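Local coordinates for dTDP-glucose 4,6-dehydratase (Klebsiella pneumoniae, PDB 5U4Q), which binds NAD and acts as an NAD-dependent epimerase of the extended short-chain dehydrogenase/reductase family, probably on a nucleotide-linked sugar, at the interface of chains A and B. Numbering follows the deposited sequence. Chains: chain A/B, dTDP-glucose 4,6-dehydratase.

The interface of chains A and B. Residues chain A 67, 107, 110-111, 114, 117, 164, 168; chain B 98-99, 102-103, 106, 153.
Helices 98-118 and 153-172 of both chains meet here in part of a two-fold symmetric interface. A:Arg67 starts helix 67-77 of chain A. The pairing resembles the four-helix bundle common in this family, so the dimer is probably biological. B:Tyr99 is the main plug, with 147 Å² of its surface hidden by chain A. Its CG lies anti to its carbonyl carbon (chi1 -67°), and the ring points tip to tip toward A:Arg67. The A:Arg67 chain is extended from CG to NE, which lays the guanidinium over one ring face, 16° from parallel. A:Arg67 NE sits 3.4 Å from the ring centroid of B:Tyr99, a cation-pi contact offset toward the rim. At the ring edge, in plane, lie SE of A:Met107 (a selenomethionine) and A:Asn111 OD1. The phenol OH of B:Tyr99 donates to the amide oxygen OD1 of A:Asn111 at 2.9 Å, on a lone pair in the carbonyl plane. Two waters also join this OH to A:Arg67, one through its carbonyl O, the other through NE. A:Met107 bends at chi2 and chi3, bringing CE 3.6 Å from B:Ala102 CB. A:Leu110 splits its branches. CD2 packs against B:Ala102 CB, while A:Leu110 CD1 lies 3.9 Å from B:Leu153 CD2. A:Glu114 meets B:Tyr99 OH tip to tip with its methylene CB, 3.4 Å away; the carboxylate plane is turned 88° from the ring. A:Glu114 CD packs 3.7 Å from B:Pro98 CG. Two neighbours in chain A fix this carboxylate and may favour its charged form. A:Arg117 NH1 forms a salt bridge with A:Glu114 and donates to the syn lone pair of its OE2. The A:Tyr168 phenol OH donates to A:Glu114 OE2 at 2.7 Å, from above the carboxylate plane.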
loop_
_atom_site.group_PDB
_atom_site.type_symbol
_atom_site.label_atom_id
_atom_site.label_comp_id
_atom_site.label_asym_id
_atom_site.label_seq_id
_atom_site.Cartn_x
_atom_site.Cartn_y
_atom_site.Cartn_z
ATOM N N ARG A 67 -3.263 16.785 -8.352
ATOM C CA ARG A 67 -4.425 16.110 -8.915
ATOM C C ARG A 67 -4.946 16.787 -10.173
ATOM O O ARG A 67 -5.173 16.123 -11.181
ATOM C CB ARG A 67 -5.571 15.996 -7.893
ATOM C CG ARG A 67 -6.803 15.314 -8.485
ATOM C CD ARG A 67 -7.946 15.175 -7.506
ATOM N NE ARG A 67 -9.147 14.713 -8.200
ATOM C CZ ARG A 67 -10.356 14.608 -7.647
ATOM N NH1 ARG A 67 -10.544 14.922 -6.364
ATOM N NH2 ARG A 67 -11.377 14.170 -8.380
HETATM N N MSE A 107 -0.587 8.616 -3.232
HETATM C CA MSE A 107 -1.501 9.543 -3.936
HETATM C C MSE A 107 -1.108 9.703 -5.376
HETATM O O MSE A 107 -1.965 9.728 -6.278
HETATM C CB MSE A 107 -1.449 10.902 -3.259
HETATM C CG MSE A 107 -2.322 11.983 -3.899
HETATM SE SE MSE A 107 -4.242 11.575 -3.790
HETATM C CE MSE A 107 -4.437 11.706 -1.831
ATOM N N LEU A 110 -2.325 6.835 -7.403
ATOM C CA LEU A 110 -3.758 6.922 -7.669
ATOM C C LEU A 110 -4.033 7.890 -8.816
ATOM O O LEU A 110 -4.868 7.583 -9.657
ATOM C CB LEU A 110 -4.545 7.342 -6.435
ATOM C CG LEU A 110 -6.073 7.400 -6.632
ATOM C CD1 LEU A 110 -6.676 6.094 -7.127
ATOM C CD2 LEU A 110 -6.755 7.868 -5.351
ATOM N N ASN A 111 -3.332 9.034 -8.860
ATOM C CA ASN A 111 -3.532 9.986 -9.981
ATOM C C ASN A 111 -3.211 9.317 -11.311
ATOM O O ASN A 111 -3.908 9.528 -12.302
ATOM C CB ASN A 111 -2.741 11.282 -9.766
ATOM C CG ASN A 111 -3.270 12.075 -8.592
ATOM O OD1 ASN A 111 -4.433 11.898 -8.211
ATOM N ND2 ASN A 111 -2.435 12.918 -7.986
ATOM N N GLU A 114 -6.145 6.857 -12.062
ATOM C CA GLU A 114 -7.331 7.633 -12.471
ATOM C C GLU A 114 -7.189 8.141 -13.885
ATOM O O GLU A 114 -8.148 8.075 -14.674
ATOM C CB GLU A 114 -7.618 8.753 -11.482
ATOM C CG GLU A 114 -8.351 8.253 -10.248
ATOM C CD GLU A 114 -9.787 7.847 -10.558
ATOM O OE1 GLU A 114 -10.569 8.784 -10.829
ATOM O OE2 GLU A 114 -10.138 6.652 -10.508
ATOM N N ARG A 117 -7.652 5.250 -16.201
ATOM C CA ARG A 117 -9.047 4.853 -16.189
ATOM C C ARG A 117 -9.892 5.766 -17.073
ATOM O O ARG A 117 -10.601 5.300 -17.983
ATOM C CB ARG A 117 -9.568 4.907 -14.760
ATOM C CG ARG A 117 -11.063 4.674 -14.607
ATOM C CD ARG A 117 -11.452 4.998 -13.198
ATOM N NE ARG A 117 -12.895 4.919 -13.022
ATOM C CZ ARG A 117 -13.542 5.305 -11.927
ATOM N NH1 ARG A 117 -12.896 5.812 -10.886
ATOM N NH2 ARG A 117 -14.867 5.156 -11.860
HETATM N N MSE A 164 -3.323 -1.717 -5.820
HETATM C CA MSE A 164 -4.147 -0.721 -6.486
HETATM C C MSE A 164 -4.265 -1.045 -7.965
HETATM O O MSE A 164 -5.347 -0.944 -8.544
HETATM C CB MSE A 164 -3.578 0.681 -6.208
HETATM C CG MSE A 164 -3.640 1.009 -4.709
HETATM SE SE MSE A 164 -2.395 2.456 -4.187
HETATM C CE MSE A 164 -3.253 3.965 -5.092
ATOM N N TYR A 168 -7.772 -1.749 -10.255
ATOM C CA TYR A 168 -8.102 -1.006 -11.464
ATOM C C TYR A 168 -8.189 -1.925 -12.688
ATOM O O TYR A 168 -9.051 -1.717 -13.568
ATOM C CB TYR A 168 -7.149 0.191 -11.638
ATOM C CG TYR A 168 -7.674 1.405 -10.917
ATOM C CD1 TYR A 168 -7.877 1.395 -9.546
ATOM C CD2 TYR A 168 -8.023 2.549 -11.615
ATOM C CE1 TYR A 168 -8.433 2.490 -8.891
ATOM C CE2 TYR A 168 -8.549 3.656 -10.963
ATOM C CZ TYR A 168 -8.769 3.610 -9.606
ATOM O OH TYR A 168 -9.323 4.680 -8.929
ATOM N N PRO B 98 -12.742 8.167 -5.520
ATOM C CA PRO B 98 -11.531 7.489 -5.074
ATOM C C PRO B 98 -10.623 8.352 -4.178
ATOM O O PRO B 98 -9.926 7.820 -3.312
ATOM C CB PRO B 98 -10.806 7.145 -6.391
ATOM C CG PRO B 98 -11.766 7.418 -7.484
ATOM C CD PRO B 98 -12.752 8.399 -6.971
ATOM N N TYR B 99 -10.602 9.659 -4.408
ATOM C CA TYR B 99 -9.728 10.565 -3.661
ATOM C C TYR B 99 -9.999 10.601 -2.164
ATOM O O TYR B 99 -9.067 10.781 -1.388
ATOM C CB TYR B 99 -9.692 11.952 -4.290
ATOM C CG TYR B 99 -9.025 11.843 -5.626
ATOM C CD1 TYR B 99 -7.646 11.783 -5.702
ATOM C CD2 TYR B 99 -9.759 11.696 -6.795
ATOM C CE1 TYR B 99 -7.003 11.632 -6.913
ATOM C CE2 TYR B 99 -9.122 11.531 -8.022
ATOM C CZ TYR B 99 -7.746 11.503 -8.069
ATOM O OH TYR B 99 -7.118 11.349 -9.281
ATOM N N ALA B 102 -8.118 7.626 -0.689
ATOM C CA ALA B 102 -6.706 7.904 -0.585
ATOM C C ALA B 102 -6.443 8.839 0.581
ATOM O O ALA B 102 -5.538 8.607 1.372
ATOM C CB ALA B 102 -6.192 8.528 -1.876
ATOM N N ASP B 103 -7.225 9.900 0.669
ATOM C CA ASP B 103 -7.016 10.890 1.708
ATOM C C ASP B 103 -7.129 10.246 3.092
ATOM O O ASP B 103 -6.184 10.303 3.915
ATOM C CB ASP B 103 -8.032 12.057 1.616
ATOM C CG ASP B 103 -7.792 12.992 0.417
ATOM O OD1 ASP B 103 -6.723 12.918 -0.208
ATOM O OD2 ASP B 103 -8.684 13.815 0.114
ATOM N N LEU B 106 -5.258 6.141 3.157
ATOM C CA LEU B 106 -3.832 5.986 2.908
ATOM C C LEU B 106 -3.020 7.046 3.646
ATOM O O LEU B 106 -2.261 6.724 4.554
ATOM C CB LEU B 106 -3.531 5.978 1.404
ATOM C CG LEU B 106 -4.153 4.855 0.575
ATOM C CD1 LEU B 106 -3.888 5.026 -0.907
ATOM C CD2 LEU B 106 -3.624 3.513 1.068
ATOM N N LEU B 153 -11.083 -0.328 -4.570
ATOM C CA LEU B 153 -10.053 0.543 -4.040
ATOM C C LEU B 153 -10.114 0.557 -2.499
ATOM O O LEU B 153 -9.085 0.522 -1.840
ATOM C CB LEU B 153 -10.144 1.952 -4.643
ATOM C CG LEU B 153 -9.092 2.936 -4.118
ATOM C CD1 LEU B 153 -7.668 2.450 -4.347
ATOM C CD2 LEU B 153 -9.289 4.278 -4.789
HETATM O O HOH W 1 -5.600 13.349 -11.094
HETATM O O HOH W 2 -8.502 13.492 -10.986
#